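PDB 6DF3: interleukin-20 receptor subunit beta, which pairs with IL20RA to form a receptor for IL-19, IL-20 and IL-24, and with IL22RA1 to form one for IL-20 and IL-24. Local coordinates for residues C[76-81]-C[88-93]; C[118-123]-C[156-161]. The protein carries 1 engineered substitution. All coordinates share one frame; numbering follows the deposited sequence.

Interaction 1 (C[76-81]-C[88-93]); sequences NLRVRA and SAWSIL
W90 lies between R78 and R80, with one arginine over each face of its indole. All three belong to the beta hairpin of strands 74-83 and 86-98 in the first fibronectin type III domain. The stack recalls the interleaved tryptophan and arginines of the WSXWS region in class I cytokine receptors. The guanidinium of R78 lies flat on the indole, its plane 5° from that of the ring. R78 CZ is 3.5 Å from the centroid of the five-membered ring of W90, a cation-pi contact. On the opposite face, R80 CD makes a CH-pi contact 3.6 Å from the centroid of the six-membered ring, and R80 NE sits over CZ2. R78 CG takes the position between the backbone N and the carbonyl carbon (chi1 64°), and the chain then runs extended to NE. R78 NH2 also forms a salt bridge with E35 OE1, which ties its guanidinium to strand 31-37. Antiparallel backbone bonds fix the hairpin beneath. V79 N reaches S91 O at 2.9 Å, and S91 N returns to V79 O at 3.0 Å. L93 N bonds to L77 O, and the two leucines pack side by side against V9. At the other end, A81 N donates to S88 OG at 2.8 Å, almost straight at 176°. The hydroxyl S88 OG in turn donates to A89 O at 3.0 Å.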
ATOM      1  N   ASN C  76     -22.393  -0.672   8.498  1.00 42.60           N
ATOM      2  CA  ASN C  76     -23.325  -1.331   9.339  1.00 43.31           C
ATOM      3  C   ASN C  76     -22.645  -2.470  10.019  1.00 42.65           C
ATOM      4  O   ASN C  76     -21.828  -3.154   9.429  1.00 41.24           O
ATOM      5  CB  ASN C  76     -24.496  -1.895   8.512  1.00 46.19           C
ATOM      6  CG  ASN C  76     -25.211  -0.831   7.710  1.00 48.12           C
ATOM      7  OD1 ASN C  76     -25.232   0.326   8.088  1.00 52.56           O
ATOM      8  ND2 ASN C  76     -25.752  -1.226   6.560  1.00 48.11           N
ATOM      9  N   LEU C  77     -23.058  -2.709  11.244  1.00 43.46           N
ATOM     10  CA  LEU C  77     -22.546  -3.785  12.075  1.00 44.89           C
ATOM     11  C   LEU C  77     -23.756  -4.435  12.775  1.00 48.22           C
ATOM     12  O   LEU C  77     -24.726  -3.766  13.086  1.00 47.96           O
ATOM     13  CB  LEU C  77     -21.603  -3.182  13.075  1.00 48.07           C
ATOM     14  CG  LEU C  77     -20.249  -2.731  12.507  1.00 47.87           C
ATOM     15  CD1 LEU C  77     -19.638  -1.733  13.470  1.00 50.91           C
ATOM     16  CD2 LEU C  77     -19.380  -3.962  12.394  1.00 51.17           C
ATOM     17  N   ARG C  78     -23.736  -5.756  12.910  1.00 47.93           N
ATOM     18  CA  ARG C  78     -24.732  -6.456  13.668  1.00 51.15           C
ATOM     19  C   ARG C  78     -24.135  -7.570  14.501  1.00 52.86           C
ATOM     20  O   ARG C  78     -23.119  -8.151  14.153  1.00 53.63           O
ATOM     21  CB  ARG C  78     -25.787  -7.021  12.751  1.00 52.51           C
ATOM     22  CG  ARG C  78     -25.300  -8.059  11.782  1.00 51.20           C
ATOM     23  CD  ARG C  78     -26.469  -8.599  10.943  1.00 51.69           C
ATOM     24  NE  ARG C  78     -26.081  -9.784  10.215  1.00 52.05           N
ATOM     25  CZ  ARG C  78     -26.878 -10.418   9.363  1.00 55.94           C
ATOM     26  NH1 ARG C  78     -28.117 -10.025   9.161  1.00 55.68           N
ATOM     27  NH2 ARG C  78     -26.429 -11.465   8.722  1.00 56.80           N
ATOM     28  N   VAL C  79     -24.794  -7.904  15.573  1.00 54.14           N
ATOM     29  CA  VAL C  79     -24.247  -8.886  16.502  1.00 57.20           C
ATOM     30  C   VAL C  79     -25.327  -9.815  17.016  1.00 60.58           C
ATOM     31  O   VAL C  79     -26.477  -9.424  17.146  1.00 56.78           O
ATOM     32  CB  VAL C  79     -23.563  -8.198  17.674  1.00 59.72           C
ATOM     33  CG1 VAL C  79     -24.574  -7.394  18.478  1.00 63.11           C
ATOM     34  CG2 VAL C  79     -22.843  -9.211  18.580  1.00 62.07           C
ATOM     35  N   ARG C  80     -24.982 -11.061  17.284  1.00 63.53           N
ATOM     36  CA  ARG C  80     -25.964 -11.950  17.898  1.00 67.79           C
ATOM     37  C   ARG C  80     -25.300 -12.833  18.921  1.00 71.38           C
ATOM     38  O   ARG C  80     -24.079 -12.946  18.962  1.00 69.65           O
ATOM     39  CB  ARG C  80     -26.667 -12.794  16.838  1.00 70.81           C
ATOM     40  CG  ARG C  80     -25.849 -13.953  16.259  1.00 74.04           C
ATOM     41  CD  ARG C  80     -26.633 -14.795  15.258  1.00 77.73           C
ATOM     42  NE  ARG C  80     -25.701 -15.646  14.521  1.00 82.58           N
ATOM     43  CZ  ARG C  80     -26.026 -16.433  13.494  1.00 84.02           C
ATOM     44  NH1 ARG C  80     -27.278 -16.541  13.074  1.00 79.76           N
ATOM     45  NH2 ARG C  80     -25.065 -17.131  12.889  1.00 87.65           N
ATOM     46  N   ALA C  81     -26.124 -13.466  19.742  1.00 76.67           N
ATOM     47  CA  ALA C  81     -25.641 -14.307  20.792  1.00 83.50           C
ATOM     48  C   ALA C  81     -25.995 -15.742  20.480  1.00 87.10           C
ATOM     49  O   ALA C  81     -27.026 -15.994  19.882  1.00 85.66           O
ATOM     50  CB  ALA C  81     -26.262 -13.880  22.098  1.00 88.93           C
ATOM     51  N   SER C  88     -29.778 -16.001  19.205  1.00 89.34           N
ATOM     52  CA  SER C  88     -30.696 -14.853  19.256  1.00 87.00           C
ATOM     53  C   SER C  88     -30.983 -14.315  17.839  1.00 80.76           C
ATOM     54  O   SER C  88     -30.406 -14.762  16.876  1.00 78.41           O
ATOM     55  CB  SER C  88     -30.076 -13.734  20.071  1.00 86.22           C
ATOM     56  OG  SER C  88     -28.863 -13.266  19.458  1.00 83.24           O
ATOM     57  N   ALA C  89     -31.874 -13.348  17.721  1.00 76.54           N
ATOM     58  CA  ALA C  89     -32.055 -12.647  16.489  1.00 72.22           C
ATOM     59  C   ALA C  89     -30.828 -11.693  16.331  1.00 71.16           C
ATOM     60  O   ALA C  89     -30.028 -11.531  17.265  1.00 71.16           O
ATOM     61  CB  ALA C  89     -33.376 -11.894  16.527  1.00 70.31           C
ATOM     62  N   TRP C  90     -30.624 -11.108  15.150  1.00 70.00           N
ATOM     63  CA  TRP C  90     -29.518 -10.145  14.969  1.00 64.99           C
ATOM     64  C   TRP C  90     -29.908  -8.794  15.548  1.00 64.72           C
ATOM     65  O   TRP C  90     -31.045  -8.387  15.394  1.00 65.78           O
ATOM     66  CB  TRP C  90     -29.180  -9.938  13.497  1.00 62.70           C
ATOM     67  CG  TRP C  90     -28.509 -11.087  12.839  1.00 62.77           C
ATOM     68  CD1 TRP C  90     -29.087 -11.987  11.978  1.00 61.72           C
ATOM     69  CD2 TRP C  90     -27.121 -11.485  12.979  1.00 59.92           C
ATOM     70  NE1 TRP C  90     -28.160 -12.897  11.581  1.00 63.13           N
ATOM     71  CE2 TRP C  90     -26.934 -12.599  12.142  1.00 59.81           C
ATOM     72  CE3 TRP C  90     -26.034 -10.998  13.714  1.00 59.03           C
ATOM     73  CZ2 TRP C  90     -25.711 -13.261  12.040  1.00 59.10           C
ATOM     74  CZ3 TRP C  90     -24.803 -11.658  13.610  1.00 60.02           C
ATOM     75  CH2 TRP C  90     -24.669 -12.804  12.798  1.00 58.89           C
ATOM     76  N   SER C  91     -28.958  -8.101  16.171  1.00 60.42           N
ATOM     77  CA  SER C  91     -29.147  -6.715  16.600  1.00 61.59           C
ATOM     78  C   SER C  91     -28.245  -5.813  15.720  1.00 56.80           C
ATOM     79  O   SER C  91     -27.028  -6.061  15.652  1.00 54.89           O
ATOM     80  CB  SER C  91     -28.683  -6.480  18.045  1.00 61.85           C
ATOM     81  OG  SER C  91     -29.589  -6.824  19.031  1.00 69.81           O
ATOM     82  N   ILE C  92     -28.839  -4.770  15.147  1.00 53.43           N
ATOM     83  CA  ILE C  92     -28.183  -3.906  14.241  1.00 56.17           C
ATOM     84  C   ILE C  92     -27.748  -2.646  14.942  1.00 54.68           C
ATOM     85  O   ILE C  92     -28.461  -2.092  15.639  1.00 55.34           O
ATOM     86  CB  ILE C  92     -29.069  -3.650  13.019  1.00 59.42           C
ATOM     87  CG1 ILE C  92     -29.381  -5.014  12.405  1.00 65.39           C
ATOM     88  CG2 ILE C  92     -28.358  -2.830  11.955  1.00 57.15           C
ATOM     89  CD1 ILE C  92     -30.270  -4.898  11.196  1.00 71.42           C
ATOM     90  N   LEU C  93     -26.515  -2.216  14.754  1.00 52.78           N
ATOM     91  CA  LEU C  93     -26.086  -0.891  15.238  1.00 54.27           C
ATOM     92  C   LEU C  93     -26.995   0.218  14.647  1.00 52.01           C
ATOM     93  O   LEU C  93     -27.239   0.226  13.472  1.00 53.80           O
ATOM     94  CB  LEU C  93     -24.616  -0.667  14.861  1.00 50.94           C
ATOM     95  CG  LEU C  93     -23.947   0.618  15.237  1.00 51.30           C
ATOM     96  CD1 LEU C  93     -23.724   0.596  16.711  1.00 54.91           C
ATOM     97  CD2 LEU C  93     -22.633   0.790  14.470  1.00 50.41           C
TER
HETATM   98  O   HOH W   1     -25.533  -0.532  11.568  1.00 52.60           O

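Interaction 2 (C[118-123]-C[156-161]); sequences LVIELE and VHLETM
L118 and I120 carry the backbone bonds to segment 156-161. Strands 118-122 and 156-160 run antiparallel with a marked twist, their directions 142° apart. They belong to the three-stranded sheet of the second fibronectin type III domain, a beta sandwich. I120 and V156 form a hydrogen-bonded pair, with I120 N 2.9 Å from V156 O. V119 and H157 form the next, non-hydrogen-bonded pair. Further along, L118 O accepts from L158 N, while L118 N donates to E159 O at 2.9 Å. One residue thus faces two. With psi of L158 turned to -58°, this is consistent with a classic beta bulge.

The bulge points L158 toward segment 118-123. Its CG is anti to the carbonyl carbon (chi1 -68°). From there CD1 of L158 meets CD2 of L118 at 3.8 Å, and CD2 of L158 meets CG2 of I120 at 3.7 Å. L118 and L158 both rest on V169 of strand 167-175, in the facing sheet. An alanine in place of L158 would probably leave a gap between L118, I120 and V169, with both methyl contacts gone.

M161 crosses L118 at about a right angle, its SD 4.0 Å from L118 CB. Another protein chain of the assembly meets the outer edge of strand 156-160. It forms backbone hydrogen bonds with H157 and packs on V119 and V156. The H157 ring also has a weak hydrogen bond, 3.4 Å from NE2 to T160 OG1. V119 CG2, anti to its own backbone N, comes within 3.3 Å of V156 O.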
ATOM      1  N   LEU C 118      18.587  18.160  21.099  1.00114.34           N
ATOM      2  CA  LEU C 118      17.236  18.025  21.583  1.00109.67           C
ATOM      3  C   LEU C 118      16.588  16.829  20.887  1.00105.63           C
ATOM      4  O   LEU C 118      16.635  16.760  19.660  1.00104.16           O
ATOM      5  CB  LEU C 118      16.459  19.285  21.245  1.00108.10           C
ATOM      6  CG  LEU C 118      15.004  19.305  21.748  1.00104.00           C
ATOM      7  CD1 LEU C 118      14.972  19.426  23.270  1.00106.05           C
ATOM      8  CD2 LEU C 118      14.288  20.453  21.048  1.00102.51           C
ATOM      9  N   VAL C 119      15.969  15.925  21.656  1.00104.51           N
ATOM     10  CA  VAL C 119      15.354  14.688  21.096  1.00101.62           C
ATOM     11  C   VAL C 119      13.927  14.427  21.615  1.00100.09           C
ATOM     12  O   VAL C 119      13.603  14.746  22.760  1.00101.12           O
ATOM     13  CB  VAL C 119      16.303  13.447  21.235  1.00104.76           C
ATOM     14  CG1 VAL C 119      17.050  13.400  22.552  1.00109.97           C
ATOM     15  CG2 VAL C 119      15.632  12.118  20.953  1.00101.48           C
ATOM     16  N   ILE C 120      13.098  13.865  20.724  1.00 94.61           N
ATOM     17  CA  ILE C 120      11.705  13.593  20.955  1.00 91.69           C
ATOM     18  C   ILE C 120      11.472  12.098  20.711  1.00 92.43           C
ATOM     19  O   ILE C 120      12.145  11.460  19.864  1.00 96.21           O
ATOM     20  CB  ILE C 120      10.800  14.510  20.083  1.00 87.88           C
ATOM     21  CG1 ILE C 120       9.363  14.515  20.616  1.00 86.68           C
ATOM     22  CG2 ILE C 120      10.786  14.096  18.610  1.00 87.98           C
ATOM     23  CD1 ILE C 120       8.388  15.434  19.885  1.00 85.04           C
ATOM     24  N   GLU C 121      10.550  11.532  21.480  1.00 91.85           N
ATOM     25  CA  GLU C 121      10.048  10.168  21.277  1.00 91.77           C
ATOM     26  C   GLU C 121       8.537  10.195  21.402  1.00 87.83           C
ATOM     27  O   GLU C 121       8.003  10.408  22.485  1.00 89.89           O
ATOM     28  CB  GLU C 121      10.659   9.245  22.326  1.00 97.26           C
ATOM     29  CG  GLU C 121      10.113   7.823  22.320  1.00 97.74           C
ATOM     30  CD  GLU C 121      11.063   6.829  22.980  1.00103.19           C
ATOM     31  OE1 GLU C 121      11.937   7.239  23.773  1.00106.72           O
ATOM     32  OE2 GLU C 121      10.938   5.619  22.687  1.00109.91           O
ATOM     33  N   LEU C 122       7.840  10.009  20.294  1.00 84.93           N
ATOM     34  CA  LEU C 122       6.403   9.988  20.320  1.00 83.60           C
ATOM     35  C   LEU C 122       5.939   8.608  20.721  1.00 86.89           C
ATOM     36  O   LEU C 122       6.743   7.686  20.943  1.00 90.95           O
ATOM     37  CB  LEU C 122       5.794  10.445  18.989  1.00 81.59           C
ATOM     38  CG  LEU C 122       6.185  11.925  18.774  1.00 85.59           C
ATOM     39  CD1 LEU C 122       6.698  12.258  17.363  1.00 85.27           C
ATOM     40  CD2 LEU C 122       5.020  12.799  19.154  1.00 83.69           C
ATOM     41  N   GLU C 123       4.633   8.546  20.943  1.00 86.24           N
ATOM     42  CA  GLU C 123       3.941   7.339  21.301  1.00 88.24           C
ATOM     43  C   GLU C 123       3.586   6.641  19.983  1.00 80.70           C
ATOM     44  O   GLU C 123       3.159   7.292  19.026  1.00 75.48           O
ATOM     45  CB  GLU C 123       2.690   7.732  22.076  1.00 87.78           C
ATOM     46  CG  GLU C 123       1.977   6.581  22.776  1.00 90.61           C
ATOM     47  CD  GLU C 123       0.650   7.008  23.391  1.00 89.98           C
ATOM     48  OE1 GLU C 123      -0.196   7.590  22.639  1.00 84.38           O
ATOM     49  OE2 GLU C 123       0.490   6.782  24.625  1.00 90.17           O
ATOM     50  N   VAL C 156      13.996  10.327  18.076  1.00 88.82           N
ATOM     51  CA  VAL C 156      14.444  11.117  16.958  1.00 89.06           C
ATOM     52  C   VAL C 156      14.981  12.527  17.374  1.00 91.14           C
ATOM     53  O   VAL C 156      14.374  13.245  18.161  1.00 88.64           O
ATOM     54  CB  VAL C 156      13.299  11.256  15.958  1.00 86.45           C
ATOM     55  CG1 VAL C 156      13.702  12.148  14.799  1.00 89.72           C
ATOM     56  CG2 VAL C 156      12.917   9.883  15.431  1.00 86.24           C
ATOM     57  N   HIS C 157      16.156  12.871  16.845  1.00 94.73           N
ATOM     58  CA  HIS C 157      16.706  14.229  16.841  1.00 95.78           C
ATOM     59  C   HIS C 157      15.794  15.267  16.169  1.00 94.88           C
ATOM     60  O   HIS C 157      15.299  15.063  15.058  1.00 92.69           O
ATOM     61  CB  HIS C 157      18.003  14.185  16.090  1.00 98.57           C
ATOM     62  CG  HIS C 157      18.771  15.464  16.106  1.00101.57           C
ATOM     63  ND1 HIS C 157      18.694  16.382  15.084  1.00102.40           N
ATOM     64  CD2 HIS C 157      19.658  15.961  16.996  1.00105.05           C
ATOM     65  CE1 HIS C 157      19.496  17.397  15.349  1.00105.17           C
ATOM     66  NE2 HIS C 157      20.075  17.178  16.517  1.00107.48           N
ATOM     67  N   LEU C 158      15.568  16.373  16.867  1.00 97.83           N
ATOM     68  CA  LEU C 158      14.874  17.567  16.332  1.00 99.86           C
ATOM     69  C   LEU C 158      15.793  18.710  15.867  1.00104.02           C
ATOM     70  O   LEU C 158      15.719  19.170  14.730  1.00106.27           O
ATOM     71  CB  LEU C 158      13.986  18.163  17.422  1.00100.53           C
ATOM     72  CG  LEU C 158      12.800  17.337  17.842  1.00 96.07           C
ATOM     73  CD1 LEU C 158      12.101  18.141  18.930  1.00 98.48           C
ATOM     74  CD2 LEU C 158      11.907  17.056  16.646  1.00 93.43           C
ATOM     75  N   GLU C 159      16.606  19.197  16.786  1.00106.91           N
ATOM     76  CA  GLU C 159      17.414  20.376  16.567  1.00111.53           C
ATOM     77  C   GLU C 159      18.614  20.274  17.520  1.00115.79           C
ATOM     78  O   GLU C 159      18.500  19.695  18.604  1.00112.04           O
ATOM     79  CB  GLU C 159      16.554  21.639  16.801  1.00111.14           C
ATOM     80  CG  GLU C 159      17.247  23.006  16.634  1.00116.56           C
ATOM     81  CD  GLU C 159      17.909  23.125  15.269  1.00119.39           C
ATOM     82  OE1 GLU C 159      17.218  23.144  14.225  1.00119.40           O
ATOM     83  OE2 GLU C 159      19.137  23.131  15.225  1.00123.93           O
ATOM     84  N   THR C 160      19.777  20.765  17.084  1.00122.85           N
ATOM     85  CA  THR C 160      20.878  21.034  18.006  1.00128.96           C
ATOM     86  C   THR C 160      20.675  22.453  18.503  1.00133.33           C
ATOM     87  O   THR C 160      20.437  23.366  17.716  1.00135.37           O
ATOM     88  CB  THR C 160      22.283  20.883  17.363  1.00134.30           C
ATOM     89  OG1 THR C 160      22.531  19.489  17.153  1.00134.81           O
ATOM     90  CG2 THR C 160      23.394  21.467  18.272  1.00137.67           C
ATOM     91  N   MET C 161      20.818  22.631  19.809  1.00134.87           N
ATOM     92  CA  MET C 161      20.397  23.849  20.465  1.00135.57           C
ATOM     93  C   MET C 161      21.569  24.774  20.579  1.00140.77           C
ATOM     94  O   MET C 161      22.699  24.322  20.501  1.00143.68           O
ATOM     95  CB  MET C 161      19.852  23.513  21.846  1.00133.62           C
ATOM     96  CG  MET C 161      18.653  22.562  21.781  1.00126.83           C
ATOM     97  SD  MET C 161      17.771  22.377  23.344  1.00124.17           S
ATOM     98  CE  MET C 161      19.087  21.692  24.370  1.00129.04           C
TER

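Interactions 1 and 2 belong to the two successive fibronectin type III domains of the extracellular part. Their centres are 47 Å apart, on opposite sides of the chain's centre, and their nearest atoms are about 23 Å apart. They do not touch. Both join antiparallel strands, but the topology differs. Interaction 1 is local, between neighbouring strands of a hairpin. Interaction 2 brings together segments separated by 32 residues, which include two strands of the facing sheet. Their surroundings differ too. No other protein chain of the assembly touches segments 76-81 and 88-93, whereas another chain packs against segments 118-123 and 156-161.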